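Local coordinates for protein silicatein alpha (Tethya aurantium, PDB 6ZQ3) that probably directs the deposition of biosilica in sponge spicules and belongs to the papain-type cysteine peptidases, at residues Ala13-Lys18 and Leu182-Trp187. Residues are numbered along the deposited sequence; the frame is centred on the assembly and turned at random.
Sequences AVTGIK and LAKNSW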
# COMPACT_ATOMS: atom_id res chain seq x y z
N ALA A 13 -4.63 5.74 12.04
CA ALA A 13 -3.61 5.85 11.03
C ALA A 13 -3.99 5.22 9.68
O ALA A 13 -3.13 5.10 8.81
CB ALA A 13 -2.33 5.18 11.54
N VAL A 14 -5.25 4.79 9.51
CA VAL A 14 -5.71 4.14 8.27
C VAL A 14 -7.01 4.74 7.75
O VAL A 14 -7.97 4.81 8.49
CB VAL A 14 -5.98 2.62 8.47
CG1 VAL A 14 -6.56 2.01 7.19
CG2 VAL A 14 -4.71 1.87 8.89
N THR A 15 -7.05 5.12 6.47
CA THR A 15 -8.28 5.62 5.83
C THR A 15 -9.21 4.51 5.36
O THR A 15 -8.88 3.33 5.38
CB THR A 15 -7.96 6.46 4.57
OG1 THR A 15 -7.26 5.65 3.60
CG2 THR A 15 -7.12 7.64 4.94
N GLY A 16 -10.38 4.92 4.90
CA GLY A 16 -11.32 4.00 4.32
C GLY A 16 -10.72 3.26 3.15
O GLY A 16 -9.67 3.64 2.65
N ILE A 17 -11.40 2.20 2.76
CA ILE A 17 -11.05 1.38 1.59
C ILE A 17 -11.32 2.13 0.29
O ILE A 17 -12.34 2.79 0.15
CB ILE A 17 -11.83 0.04 1.61
CG1 ILE A 17 -11.00 -1.09 2.21
CG2 ILE A 17 -12.12 -0.46 0.20
CD1 ILE A 17 -10.62 -0.90 3.65
N LYS A 18 -10.44 1.96 -0.69
CA LYS A 18 -10.59 2.58 -1.99
C LYS A 18 -10.77 1.52 -3.07
O LYS A 18 -10.50 0.35 -2.84
CB LYS A 18 -9.34 3.42 -2.26
CG LYS A 18 -9.20 4.57 -1.27
CD LYS A 18 -7.78 5.09 -1.17
CE LYS A 18 -7.55 5.91 0.10
NZ LYS A 18 -6.30 6.73 0.01
N LEU A 182 -2.61 -8.49 8.30
CA LEU A 182 -3.82 -7.78 7.91
C LEU A 182 -3.47 -6.81 6.79
O LEU A 182 -2.74 -5.85 6.99
CB LEU A 182 -4.41 -7.03 9.11
CG LEU A 182 -5.76 -6.35 8.85
CD1 LEU A 182 -6.83 -7.37 8.48
CD2 LEU A 182 -6.17 -5.53 10.07
N ALA A 183 -3.98 -7.07 5.60
CA ALA A 183 -3.59 -6.29 4.45
C ALA A 183 -4.81 -5.56 3.93
O ALA A 183 -5.87 -6.13 3.79
CB ALA A 183 -3.00 -7.21 3.38
N LYS A 184 -4.64 -4.29 3.63
CA LYS A 184 -5.71 -3.48 3.05
C LYS A 184 -5.59 -3.44 1.51
O LYS A 184 -4.57 -3.01 0.99
CB LYS A 184 -5.62 -2.07 3.65
CG LYS A 184 -6.64 -1.08 3.14
CD LYS A 184 -6.21 0.32 3.55
CE LYS A 184 -7.39 1.27 3.57
NZ LYS A 184 -6.96 2.63 3.19
N ASN A 185 -6.60 -3.92 0.79
CA ASN A 185 -6.60 -3.90 -0.69
C ASN A 185 -7.32 -2.62 -1.16
O ASN A 185 -7.83 -1.83 -0.35
CB ASN A 185 -7.30 -5.15 -1.26
CG ASN A 185 -6.76 -5.58 -2.61
OD1 ASN A 185 -5.95 -4.89 -3.24
ND2 ASN A 185 -7.22 -6.73 -3.09
N SER A 186 -7.35 -2.42 -2.47
CA SER A 186 -7.99 -1.26 -3.04
C SER A 186 -8.90 -1.74 -4.16
O SER A 186 -8.88 -1.20 -5.28
CB SER A 186 -6.91 -0.28 -3.55
OG SER A 186 -5.93 -0.93 -4.37
N TRP A 187 -9.68 -2.79 -3.85
CA TRP A 187 -10.74 -3.29 -4.74
C TRP A 187 -12.09 -2.99 -4.14
O TRP A 187 -13.07 -3.59 -4.50
CB TRP A 187 -10.59 -4.81 -5.02
CG TRP A 187 -9.39 -5.10 -5.86
CD1 TRP A 187 -8.65 -4.20 -6.56
CD2 TRP A 187 -8.79 -6.38 -6.10
NE1 TRP A 187 -7.63 -4.83 -7.21
CE2 TRP A 187 -7.69 -6.17 -6.96
CE3 TRP A 187 -9.07 -7.69 -5.69
CZ2 TRP A 187 -6.87 -7.22 -7.40
CZ3 TRP A 187 -8.26 -8.72 -6.12
CH2 TRP A 187 -7.18 -8.49 -6.98
O HOH W 1 -4.60 4.28 4.82
O HOH W 2 -8.18 0.55 0.26
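K184 reaches from the end of strand 180-184 into the curve of 13-18 and plants its ammonium on two successive carbonyls. NZ donates to G16 O at 2.9 Å, coming from above the carbonyl plane, 52° out of it, and more weakly to T15 O at 3.0 Å. The T15 side chain crosses the lysine at about a right angle, with T15 OG1 3.1 Å from K184 NZ and hydrogen-bonded to E36 of helix 26-43. A water that accepts from T15 N takes a further, weak bond from NZ. With CG anti to the backbone N (chi1 179°), the lysine leaves the strand extended and bends at its last torsion, chi4. V14 and I17 line this stem: V14 CG1 touches K184 CE at 3.8 Å, and I17 CD1 lies 3.9 Å from the same carbon. Both hydrophobic side chains also rest on Y196 of the adjacent strand 196-200. Farther along, a second water accepts from K18 N; its leg to N185 O is suspiciously short, which leaves a bridge between the backbones doubtful. Beyond it S186 CA approaches K18 O at 3.0 Å, a CA-H...O contact bent to 121° at the hydrogen. K18 NZ forms salt bridges with E36 and E51 and stays 5.2 Å from K184 NZ; these carboxylates would be expected to ease the repulsion between the two lysines. In the second shell, N185 OD1 accepts weakly from S186 N, while N185 ND2 lies 3.3 Å above one face of the W187 ring, offset toward its rim. W187 in turn meets the H165 ring. This is the papain fold, in which the loop leading to helix 26-43 is pinned to the beta domain; N185, bonded through OD1 to H165, probably forms with it the Asn-His pair of papain-family active sites.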